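Long-range contacts in SusD homolog (Bacteroides thetaiotaomicron, PDB 3SGH), which probably binds glycans at the cell surface as a SusD-like outer-membrane lipoprotein, handing them to a partner transporter for uptake: residues 123-127 with 146-150; 198-203 with 489-493. Where two conformers were deposited one is given. Residues are numbered along the deposited sequence.

Contact 1 (123-127 with 146-150); sequences IPYTQ and AMFDD
An irregular loop, 123-127, lies against one turn of helix 140-162, which carries 146-150; the closest CA pair is T126 with A146, 6.9 Å apart. I123 and P124 run extended (phi/psi -143/159 and -70/140), and their side chains settle mainly on other parts of the fold, I123 on helix 100-120 and P124 on helix 75-84. At Y125 the backbone turns (-155/-72) and the side chain, chi1 t, reaches across to the helix. Its ring spans A146, M147 and D150, a run of positions i, i+1 and i+4 that share one side of the helix. Y125 CD2 lies 3.8 Å from A146 CB. Over one face sits selenomethionine M147, with CG 4.0 Å from the ring centroid in a CH-pi contact and SE 5.0 Å from it, an oblique Met-aromatic contact. This packing ties the linker between helices 100-120 and 140-162 back onto the second of them, within the alpha-alpha superhelix of this TPR-clan family. At the ring edge Y125 OH donates a hydrogen bond to D150 OD2 (2.7 Å), D150 having chi1 near -76°; R109 of helix 100-120 adds a cation-pi contact to Y125. T126 follows in near-helical conformation (-63/-33), its CG2 3.4 Å from A146 CB, while OG1 accepts from Q127 NE2 at 3.0 Å and also bonds D138.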
ATOM      1  N   ILE A 123     -13.660 -10.548   5.622  1.00 16.95           N
ATOM      2  CA  ILE A 123     -12.943 -11.764   5.286  1.00 16.11           C
ATOM      3  C   ILE A 123     -13.157 -12.752   6.415  1.00 16.78           C
ATOM      4  O   ILE A 123     -13.387 -12.355   7.539  1.00 16.77           O
ATOM      5  CB  ILE A 123     -11.426 -11.498   5.156  1.00 16.42           C
ATOM      6  CG1 ILE A 123     -10.847 -10.903   6.448  1.00 15.99           C
ATOM      7  CG2 ILE A 123     -11.067 -10.630   3.888  1.00 15.92           C
ATOM      8  CD1 ILE A 123      -9.305 -10.823   6.489  1.00 16.55           C
ATOM      9  N   PRO A 124     -12.965 -14.049   6.157  1.00 18.63           N
ATOM     10  CA  PRO A 124     -12.856 -14.982   7.279  1.00 19.82           C
ATOM     11  C   PRO A 124     -11.546 -14.758   8.027  1.00 20.46           C
ATOM     12  O   PRO A 124     -10.493 -14.524   7.393  1.00 22.48           O
ATOM     13  CB  PRO A 124     -12.865 -16.372   6.607  1.00 20.13           C
ATOM     14  CG  PRO A 124     -13.111 -16.154   5.171  1.00 21.52           C
ATOM     15  CD  PRO A 124     -12.812 -14.708   4.855  1.00 18.92           C
ATOM     16  N   TYR A 125     -11.594 -14.824   9.347  1.00 20.38           N
ATOM     17  CA  TYR A 125     -10.407 -14.608  10.154  1.00 20.25           C
ATOM     18  C   TYR A 125     -10.571 -15.318  11.508  1.00 21.62           C
ATOM     19  O   TYR A 125      -9.983 -16.394  11.694  1.00 22.11           O
ATOM     20  CB  TYR A 125     -10.072 -13.099  10.252  1.00 20.15           C
ATOM     21  CG  TYR A 125      -8.756 -12.802  10.950  1.00 19.05           C
ATOM     22  CD1 TYR A 125      -7.571 -12.719  10.237  1.00 19.74           C
ATOM     23  CD2 TYR A 125      -8.707 -12.645  12.334  1.00 19.83           C
ATOM     24  CE1 TYR A 125      -6.351 -12.474  10.867  1.00 18.43           C
ATOM     25  CE2 TYR A 125      -7.460 -12.406  12.982  1.00 17.86           C
ATOM     26  CZ  TYR A 125      -6.301 -12.335  12.220  1.00 19.08           C
ATOM     27  OH  TYR A 125      -5.092 -12.123  12.818  1.00 21.77           O
ATOM     28  N   THR A 126     -11.420 -14.796  12.380  1.00 22.29           N
ATOM     29  CA  THR A 126     -11.591 -15.346  13.735  1.00 23.70           C
ATOM     30  C   THR A 126     -12.112 -16.768  13.746  1.00 25.75           C
ATOM     31  O   THR A 126     -11.728 -17.561  14.608  1.00 25.08           O
ATOM     32  CB  THR A 126     -12.503 -14.473  14.599  1.00 24.10           C
ATOM     33  OG1 THR A 126     -13.805 -14.423  14.028  1.00 26.54           O
ATOM     34  CG2 THR A 126     -11.972 -13.050  14.700  1.00 22.53           C
ATOM     35  N   GLN A 127     -12.942 -17.092  12.760  1.00 26.99           N
ATOM     36  CA  GLN A 127     -13.661 -18.366  12.716  0.50 28.85           C
ATOM     37  C   GLN A 127     -12.966 -19.411  11.857  1.00 29.26           C
ATOM     38  O   GLN A 127     -13.492 -20.495  11.677  1.00 31.58           O
ATOM     39  CB  GLN A 127     -15.078 -18.147  12.183  0.50 28.96           C
ATOM     40  CG  GLN A 127     -15.910 -17.180  13.018  0.50 30.42           C
ATOM     41  CD  GLN A 127     -15.909 -17.551  14.472  0.50 32.54           C
ATOM     42  OE1 GLN A 127     -16.518 -18.549  14.872  0.50 34.26           O
ATOM     43  NE2 GLN A 127     -15.243 -16.743  15.285  0.50 32.23           N
ATOM     44  N   ALA A 146      -9.918  -7.995  15.830  1.00 17.42           N
ATOM     45  CA  ALA A 146      -9.213  -9.263  15.967  1.00 16.99           C
ATOM     46  C   ALA A 146      -7.748  -9.159  15.558  1.00 17.12           C
ATOM     47  O   ALA A 146      -6.904  -9.710  16.251  1.00 16.97           O
ATOM     48  CB  ALA A 146      -9.885 -10.374  15.160  1.00 17.02           C
HETATM   49  N   MSE A 147      -7.474  -8.469  14.438  1.00 16.81           N
HETATM   50  CA  MSE A 147      -6.104  -8.300  13.952  1.00 16.70           C
HETATM   51  C   MSE A 147      -5.286  -7.448  14.920  1.00 15.98           C
HETATM   52  O   MSE A 147      -4.124  -7.784  15.175  1.00 16.97           O
HETATM   53  CB  MSE A 147      -6.036  -7.761  12.506  1.00 17.06           C
HETATM   54  CG  MSE A 147      -6.560  -8.706  11.494  1.00 17.20           C
HETATM   55 SE   MSE A 147      -6.278  -8.100   9.686  0.75 14.21          SE
HETATM   56  CE  MSE A 147      -7.518  -6.604   9.796  1.00 15.62           C
ATOM     57  N   PHE A 148      -5.851  -6.374  15.476  1.00 16.01           N
ATOM     58  CA  PHE A 148      -5.156  -5.603  16.535  1.00 15.45           C
ATOM     59  C   PHE A 148      -4.808  -6.509  17.738  1.00 17.17           C
ATOM     60  O   PHE A 148      -3.695  -6.458  18.263  1.00 15.93           O
ATOM     61  CB  PHE A 148      -5.979  -4.387  17.017  1.00 14.87           C
ATOM     62  CG  PHE A 148      -5.894  -3.163  16.118  1.00 16.05           C
ATOM     63  CD1 PHE A 148      -4.723  -2.437  16.046  1.00 13.13           C
ATOM     64  CD2 PHE A 148      -6.989  -2.755  15.342  1.00 16.38           C
ATOM     65  CE1 PHE A 148      -4.599  -1.337  15.244  1.00 17.75           C
ATOM     66  CE2 PHE A 148      -6.889  -1.634  14.546  1.00 16.27           C
ATOM     67  CZ  PHE A 148      -5.688  -0.915  14.491  1.00 16.56           C
ATOM     68  N   ASP A 149      -5.768  -7.339  18.148  1.00 17.70           N
ATOM     69  CA  ASP A 149      -5.522  -8.289  19.241  1.00 19.84           C
ATOM     70  C   ASP A 149      -4.351  -9.245  18.965  1.00 19.47           C
ATOM     71  O   ASP A 149      -3.498  -9.463  19.838  1.00 18.22           O
ATOM     72  CB  ASP A 149      -6.799  -9.062  19.605  1.00 20.78           C
ATOM     73  CG  ASP A 149      -7.901  -8.154  20.164  1.00 23.09           C
ATOM     74  OD1 ASP A 149      -7.611  -7.019  20.582  1.00 23.27           O
ATOM     75  OD2 ASP A 149      -9.078  -8.597  20.163  1.00 24.31           O
ATOM     76  N   ASP A 150      -4.297  -9.817  17.763  1.00 18.59           N
ATOM     77  CA  ASP A 150      -3.257 -10.780  17.453  1.00 18.49           C
ATOM     78  C   ASP A 150      -1.917 -10.044  17.345  1.00 16.96           C
ATOM     79  O   ASP A 150      -0.869 -10.534  17.776  1.00 17.91           O
ATOM     80  CB  ASP A 150      -3.596 -11.513  16.167  1.00 18.79           C
ATOM     81  CG  ASP A 150      -4.695 -12.578  16.367  1.00 21.14           C
ATOM     82  OD1 ASP A 150      -4.939 -13.003  17.517  1.00 23.59           O
ATOM     83  OD2 ASP A 150      -5.282 -13.007  15.361  1.00 20.24           O
TER

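Contact 2 (198-203 with 489-493); sequences RISGVE and LWWAM
Two turns meet where helix 181-198 gives way to helix 204-217 and the C-terminal tail passes by, I199 CA lying 5.1 Å from W491 CA. After R198, I199 leaves helical geometry (-93/12), residues 200-202 stay near helical angles, and E203 N bonds I199 O (2.8 Å), with E203 in the N-cap position of helix 204-217. The tail makes a type I beta turn from L489 to A492, closed by A492 N to L489 O at 3.0 Å, with W490 and W491 at its corners. Their chi1 values differ: W490 is t (169°), W491 p (52°). V202, chi1 59°, presses both methyls on W490: CG1 stands 3.6 Å from the centroid of the six-membered ring, only 3° off its normal, and CG2 is 3.6 Å from W490 CE2. V202 CG1 also lies 4.0 Å from W491 CB. I199 CG2 meets W490 CZ3 at 3.8 Å. At the indole edge E203 OE1 comes within 3.5 Å of W490 CH2, though this carboxylate bonds H145 and Q141 of helix 140-162. R198 (chi1 t, chi3 m) lays its aliphatic chain over W491, CD 3.9 Å from the six-membered-ring centroid and 6° off the normal; its guanidinium bonds S118 through NH1. Water 1 donates to R198 O (2.8 Å) and W491 O (2.7 Å) and accepts from G201 N (2.8 Å). The chemistry is thus CH-pi and apolar packing around two indoles, with one bridging water supplying the polar link between backbones, so the tail is anchored to the interhelical turn largely through its tryptophans.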
ATOM      1  N   ARG A 198      -5.761   4.047   9.664  1.00 15.18           N
ATOM      2  CA  ARG A 198      -6.684   3.638   8.595  1.00 15.72           C
ATOM      3  C   ARG A 198      -8.122   3.549   9.052  1.00 15.01           C
ATOM      4  O   ARG A 198      -9.046   3.886   8.267  1.00 15.33           O
ATOM      5  CB  ARG A 198      -6.259   2.335   7.979  1.00 15.80           C
ATOM      6  CG  ARG A 198      -7.151   2.017   6.756  1.00 18.35           C
ATOM      7  CD  ARG A 198      -6.537   1.242   5.775  1.00 20.49           C
ATOM      8  NE  ARG A 198      -5.297   1.808   5.290  1.00 18.31           N
ATOM      9  CZ  ARG A 198      -4.382   1.054   4.713  1.00 18.70           C
ATOM     10  NH1 ARG A 198      -4.621  -0.257   4.543  1.00 16.97           N
ATOM     11  NH2 ARG A 198      -3.232   1.595   4.290  1.00 16.81           N
ATOM     12  N   ILE A 199      -8.319   3.074  10.297  1.00 15.05           N
ATOM     13  CA  ILE A 199      -9.664   2.989  10.888  1.00 15.57           C
ATOM     14  C   ILE A 199     -10.123   4.195  11.742  1.00 16.29           C
ATOM     15  O   ILE A 199     -11.220   4.133  12.387  1.00 15.46           O
ATOM     16  CB  ILE A 199      -9.883   1.651  11.626  1.00 16.17           C
ATOM     17  CG1 ILE A 199      -9.054   1.557  12.910  1.00 17.96           C
ATOM     18  CG2 ILE A 199      -9.586   0.447  10.702  1.00 16.20           C
ATOM     19  CD1 ILE A 199      -9.701   0.576  13.920  1.00 19.54           C
ATOM     20  N   SER A 200      -9.366   5.300  11.651  1.00 15.22           N
ATOM     21  CA  SER A 200      -9.510   6.421  12.565  1.00 16.32           C
ATOM     22  C   SER A 200     -10.727   7.266  12.226  1.00 16.27           C
ATOM     23  O   SER A 200     -11.263   7.977  13.102  1.00 17.38           O
ATOM     24  CB  SER A 200      -8.258   7.282  12.602  1.00 15.80           C
ATOM     25  OG  SER A 200      -7.970   7.865  11.352  1.00 16.04           O
ATOM     26  N   GLY A 201     -11.184   7.178  10.970  1.00 16.11           N
ATOM     27  CA  GLY A 201     -12.378   7.937  10.563  1.00 17.00           C
ATOM     28  C   GLY A 201     -13.626   7.312  11.167  1.00 17.43           C
ATOM     29  O   GLY A 201     -14.525   8.009  11.713  1.00 16.23           O
ATOM     30  N   VAL A 202     -13.698   5.986  11.071  1.00 16.61           N
ATOM     31  CA  VAL A 202     -14.878   5.255  11.542  1.00 16.44           C
ATOM     32  C   VAL A 202     -14.857   5.017  13.032  1.00 17.02           C
ATOM     33  O   VAL A 202     -15.907   5.080  13.647  1.00 16.20           O
ATOM     34  CB  VAL A 202     -15.076   3.910  10.782  1.00 15.98           C
ATOM     35  CG1 VAL A 202     -13.848   2.971  10.943  1.00 15.90           C
ATOM     36  CG2 VAL A 202     -16.416   3.198  11.200  1.00 18.37           C
ATOM     37  N   GLU A 203     -13.676   4.805  13.624  1.00 16.54           N
ATOM     38  CA  GLU A 203     -13.531   4.618  15.080  1.00 16.97           C
ATOM     39  C   GLU A 203     -12.462   5.523  15.710  1.00 17.33           C
ATOM     40  O   GLU A 203     -11.341   5.068  16.064  1.00 18.06           O
ATOM     41  CB  GLU A 203     -13.255   3.150  15.408  1.00 16.97           C
ATOM     42  CG  GLU A 203     -14.421   2.220  15.108  1.00 19.09           C
ATOM     43  CD  GLU A 203     -14.262   0.858  15.725  1.00 21.14           C
ATOM     44  OE1 GLU A 203     -13.106   0.387  15.802  1.00 23.34           O
ATOM     45  OE2 GLU A 203     -15.283   0.245  16.122  1.00 24.05           O
ATOM     46  N   LEU A 489     -15.920   0.472   1.782  1.00 16.34           N
ATOM     47  CA  LEU A 489     -15.478  -0.221   2.974  1.00 16.05           C
ATOM     48  C   LEU A 489     -15.808   0.535   4.278  1.00 15.56           C
ATOM     49  O   LEU A 489     -16.065   1.735   4.286  1.00 15.36           O
ATOM     50  CB  LEU A 489     -13.993  -0.511   2.856  1.00 15.19           C
ATOM     51  CG  LEU A 489     -13.634  -1.410   1.673  1.00 16.43           C
ATOM     52  CD1 LEU A 489     -12.162  -1.799   1.695  1.00 15.78           C
ATOM     53  CD2 LEU A 489     -14.507  -2.695   1.637  1.00 15.30           C
ATOM     54  N   TRP A 490     -15.706  -0.188   5.391  1.00 16.42           N
ATOM     55  CA  TRP A 490     -16.220   0.266   6.682  1.00 16.23           C
ATOM     56  C   TRP A 490     -15.485   1.547   7.147  1.00 15.89           C
ATOM     57  O   TRP A 490     -16.086   2.470   7.730  1.00 17.63           O
ATOM     58  CB  TRP A 490     -16.020  -0.879   7.669  1.00 16.94           C
ATOM     59  CG  TRP A 490     -16.222  -0.593   9.091  1.00 17.21           C
ATOM     60  CD1 TRP A 490     -17.423  -0.359   9.734  1.00 18.15           C
ATOM     61  CD2 TRP A 490     -15.224  -0.645  10.118  1.00 18.35           C
ATOM     62  NE1 TRP A 490     -17.195  -0.223  11.093  1.00 17.32           N
ATOM     63  CE2 TRP A 490     -15.859  -0.376  11.337  1.00 18.71           C
ATOM     64  CE3 TRP A 490     -13.856  -0.865  10.115  1.00 16.42           C
ATOM     65  CZ2 TRP A 490     -15.155  -0.315  12.556  1.00 21.67           C
ATOM     66  CZ3 TRP A 490     -13.165  -0.801  11.323  1.00 15.28           C
ATOM     67  CH2 TRP A 490     -13.809  -0.522  12.508  1.00 16.54           C
ATOM     68  N   TRP A 491     -14.190   1.583   6.867  1.00 15.26           N
ATOM     69  CA  TRP A 491     -13.308   2.670   7.265  1.00 14.88           C
ATOM     70  C   TRP A 491     -13.204   3.776   6.221  1.00 15.67           C
ATOM     71  O   TRP A 491     -12.627   4.823   6.518  1.00 15.85           O
ATOM     72  CB  TRP A 491     -11.899   2.149   7.555  1.00 15.05           C
ATOM     73  CG  TRP A 491     -11.326   1.299   6.433  1.00 13.54           C
ATOM     74  CD1 TRP A 491     -11.367  -0.046   6.339  1.00 13.10           C
ATOM     75  CD2 TRP A 491     -10.643   1.765   5.239  1.00 15.36           C
ATOM     76  NE1 TRP A 491     -10.747  -0.470   5.166  1.00 14.86           N
ATOM     77  CE2 TRP A 491     -10.284   0.621   4.491  1.00 14.35           C
ATOM     78  CE3 TRP A 491     -10.265   3.022   4.764  1.00 14.35           C
ATOM     79  CZ2 TRP A 491      -9.628   0.705   3.265  1.00 16.75           C
ATOM     80  CZ3 TRP A 491      -9.584   3.111   3.551  1.00 15.90           C
ATOM     81  CH2 TRP A 491      -9.289   1.967   2.807  1.00 15.36           C
ATOM     82  N   ALA A 492     -13.768   3.572   5.027  1.00 15.20           N
ATOM     83  CA  ALA A 492     -13.615   4.559   3.937  1.00 15.56           C
ATOM     84  C   ALA A 492     -14.593   5.691   4.138  1.00 15.49           C
ATOM     85  O   ALA A 492     -15.654   5.499   4.736  1.00 16.46           O
ATOM     86  CB  ALA A 492     -13.877   3.909   2.571  1.00 14.19           C
HETATM   87  N   MSE A 493     -14.270   6.867   3.607  1.00 16.42           N
HETATM   88  CA  MSE A 493     -15.199   7.990   3.609  1.00 17.91           C
HETATM   89  C   MSE A 493     -16.360   7.668   2.659  1.00 18.34           C
HETATM   90  O   MSE A 493     -16.151   7.164   1.575  1.00 19.63           O
HETATM   91  CB  MSE A 493     -14.494   9.262   3.135  1.00 19.78           C
HETATM   92  CG  MSE A 493     -15.412  10.442   3.149  1.00 22.23           C
HETATM   93 SE   MSE A 493     -14.406  12.096   2.926  0.75 26.97          SE
HETATM   94  CE  MSE A 493     -13.170  11.643   1.530  1.00 30.20           C
TER
HETATM   95  O   HOH W   1     -11.419   5.296   8.907  1.00 18.69           O

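The two contacts follow in series along the chain: contact 1 closes within helix 140-162 before contact 2 opens at the end of helix 181-198. Their centres are about 17 Å apart, yet they touch, F148 CE2 of contact 1 packing 3.6 Å from I199 CD1 of contact 2. Helix 140-162 is shared by both: it carries one segment of contact 1, and its E140, Q141, W144 and H145 meet contact 2. Helices 100-120 and 181-198 also reach both. Contact 1 is local, with 18 residues between its segments, whereas contact 2 has 285 and brings the C-terminal tail back onto the helical array, so neighbouring helices and the chain end pack together within the alpha-helical fold of this SusD-like protein.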